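Local atomic coordinates of RagB/SusD domain protein (Flavobacterium johnsoniae, PDB entry 5J5U), a protein that probably binds chitin or its oligosaccharides at the cell surface, as a SusD homologue of a chitin utilization locus. Residues A[75-80]-A[120-125]. Numbering follows the deposited sequence.
Sequences NVYANE and GDVPYS
Tyr77, on helix 66-90, and Pro123, in the loop that follows helix 98-119, are the residues whose CA atoms come nearest across the two segments, and these are still 9.3 Å apart, a gap bridged by the tyrosine ring. The setting is the helical SusD-like fold, where a helix side chain reaches the non-helical chain leading from helix 98-119 toward helix 143-160. Gly120, just past the end of helix 98-119, has a positive phi of 93°, and the chain then runs extended through Asp121, Val122 and Pro123.

Tyr77 carries the contact from the helix side. Its CG lies opposite the carbonyl carbon, beside the backbone N (chi1 -74°), and CB points at the loop, which brings the phenol end up to Val122 and Pro123. The hydroxyl donates to the carbonyl O of Pro123, with Tyr77 OH 2.7 Å from Pro123 O. The C=O...O angle of 130° and a donor lying in the carbonyl plane place this bond on a lone pair; the acceptor in turn sits at the ring edge, near the ring plane. The backbone carbonyl of Pro123, a buried residue in a segment without regular secondary structure, thereby gains a side-chain partner.

Apolar atoms of Val122 and Pro123 also lie against the tyrosine hydroxyl. Val122 presents its CB to Tyr77 OH at 3.5 Å, while the pyrrolidine ring packs against the phenol end, Pro123 CB lying 4.3 Å from Tyr77 CZ. Beyond the pair, Trp73 meets the Tyr77 ring edge-to-face and Leu115 of helix 98-119 touches the same side chain, while Val122 packs on Ile146 of helix 143-160. Pro123 CD also comes within 3.5 Å of Tyr77 OH.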
loop_
_atom_site.group_PDB
_atom_site.type_symbol
_atom_site.label_atom_id
_atom_site.label_comp_id
_atom_site.label_asym_id
_atom_site.label_seq_id
_atom_site.Cartn_x
_atom_site.Cartn_y
_atom_site.Cartn_z
ATOM N N ASN A 75 -14.308 8.621 -3.559
ATOM C CA ASN A 75 -14.715 8.176 -2.239
ATOM C C ASN A 75 -13.921 8.820 -1.117
ATOM O O ASN A 75 -14.457 9.072 -0.024
ATOM C CB ASN A 75 -14.660 6.656 -2.132
ATOM C CG ASN A 75 -15.940 6.003 -2.655
ATOM O OD1 ASN A 75 -16.601 6.533 -3.546
ATOM N ND2 ASN A 75 -16.333 4.904 -2.044
ATOM N N VAL A 76 -12.661 9.125 -1.369
ATOM C CA VAL A 76 -11.914 9.870 -0.370
ATOM C C VAL A 76 -12.538 11.269 -0.175
ATOM O O VAL A 76 -12.774 11.681 0.953
ATOM C CB VAL A 76 -10.407 9.995 -0.736
ATOM C CG1 VAL A 76 -9.766 11.137 0.023
ATOM C CG2 VAL A 76 -9.689 8.692 -0.444
ATOM N N TYR A 77 -12.861 11.972 -1.253
ATOM C CA TYR A 77 -13.442 13.285 -1.050
ATOM C C TYR A 77 -14.881 13.216 -0.527
ATOM O O TYR A 77 -15.291 14.080 0.236
ATOM C CB TYR A 77 -13.376 14.108 -2.334
ATOM C CG TYR A 77 -11.973 14.590 -2.604
ATOM C CD1 TYR A 77 -11.308 15.410 -1.690
ATOM C CD2 TYR A 77 -11.300 14.213 -3.752
ATOM C CE1 TYR A 77 -10.010 15.853 -1.935
ATOM C CE2 TYR A 77 -10.009 14.640 -3.994
ATOM C CZ TYR A 77 -9.366 15.447 -3.085
ATOM O OH TYR A 77 -8.081 15.851 -3.351
ATOM N N ALA A 78 -15.656 12.208 -0.918
ATOM C CA ALA A 78 -17.026 12.113 -0.416
ATOM C C ALA A 78 -17.095 11.720 1.071
ATOM O O ALA A 78 -17.863 12.300 1.837
ATOM C CB ALA A 78 -17.822 11.142 -1.252
ATOM N N ASN A 79 -16.259 10.781 1.502
ATOM C CA ASN A 79 -16.449 10.173 2.820
ATOM C C ASN A 79 -15.412 10.552 3.860
ATOM O O ASN A 79 -15.770 10.800 5.007
ATOM C CB ASN A 79 -16.470 8.640 2.714
ATOM C CG ASN A 79 -17.604 8.128 1.837
ATOM O OD1 ASN A 79 -18.689 8.718 1.806
ATOM N ND2 ASN A 79 -17.358 7.022 1.118
ATOM N N GLU A 80 -14.135 10.550 3.479
ATOM C CA GLU A 80 -13.047 10.526 4.468
ATOM C C GLU A 80 -12.482 11.892 4.855
ATOM O O GLU A 80 -12.496 12.246 6.029
ATOM C CB GLU A 80 -11.910 9.624 3.967
ATOM C CG GLU A 80 -12.356 8.173 3.756
ATOM C CD GLU A 80 -11.307 7.299 3.083
ATOM O OE1 GLU A 80 -10.112 7.684 3.037
ATOM O OE2 GLU A 80 -11.689 6.216 2.586
ATOM N N GLY A 120 -1.242 12.737 -7.906
ATOM C CA GLY A 120 -0.288 13.828 -7.969
ATOM C C GLY A 120 -0.740 15.064 -7.219
ATOM O O GLY A 120 -1.051 14.985 -6.020
ATOM N N ASP A 121 -0.752 16.211 -7.904
ATOM C CA ASP A 121 -1.268 17.438 -7.308
ATOM C C ASP A 121 -2.769 17.276 -7.099
ATOM O O ASP A 121 -3.481 16.893 -8.011
ATOM C CB ASP A 121 -1.001 18.675 -8.179
ATOM C CG ASP A 121 0.487 19.007 -8.330
ATOM O OD1 ASP A 121 1.355 18.401 -7.664
ATOM O OD2 ASP A 121 0.791 19.908 -9.136
ATOM N N VAL A 122 -3.248 17.534 -5.891
ATOM C CA VAL A 122 -4.668 17.339 -5.577
ATOM C C VAL A 122 -5.156 18.411 -4.609
ATOM O O VAL A 122 -4.369 18.964 -3.843
ATOM C CB VAL A 122 -4.947 15.941 -4.929
ATOM C CG1 VAL A 122 -4.588 14.797 -5.862
ATOM C CG2 VAL A 122 -4.231 15.820 -3.614
ATOM N N PRO A 123 -6.464 18.701 -4.626
ATOM C CA PRO A 123 -7.001 19.549 -3.548
ATOM C C PRO A 123 -6.722 18.951 -2.159
ATOM O O PRO A 123 -6.969 17.759 -1.876
ATOM C CB PRO A 123 -8.509 19.599 -3.842
ATOM C CG PRO A 123 -8.611 19.344 -5.318
ATOM C CD PRO A 123 -7.454 18.430 -5.687
ATOM N N TYR A 124 -6.149 19.774 -1.295
ATOM C CA TYR A 124 -5.868 19.313 0.058
ATOM C C TYR A 124 -6.140 20.462 1.043
ATOM O O TYR A 124 -7.165 20.471 1.730
ATOM C CB TYR A 124 -4.435 18.790 0.150
ATOM C CG TYR A 124 -4.047 18.226 1.485
ATOM C CD1 TYR A 124 -4.881 17.341 2.156
ATOM C CD2 TYR A 124 -2.826 18.550 2.069
ATOM C CE1 TYR A 124 -4.524 16.818 3.396
ATOM C CE2 TYR A 124 -2.449 18.028 3.305
ATOM C CZ TYR A 124 -3.308 17.161 3.964
ATOM O OH TYR A 124 -2.950 16.623 5.189
ATOM N N SER A 125 -5.248 21.443 1.061
ATOM C CA SER A 125 -5.362 22.588 1.961
ATOM C C SER A 125 -6.727 23.271 1.884
ATOM O O SER A 125 -7.261 23.690 2.904
ATOM C CB SER A 125 -4.241 23.592 1.668
ATOM O OG SER A 125 -4.422 24.191 0.395
#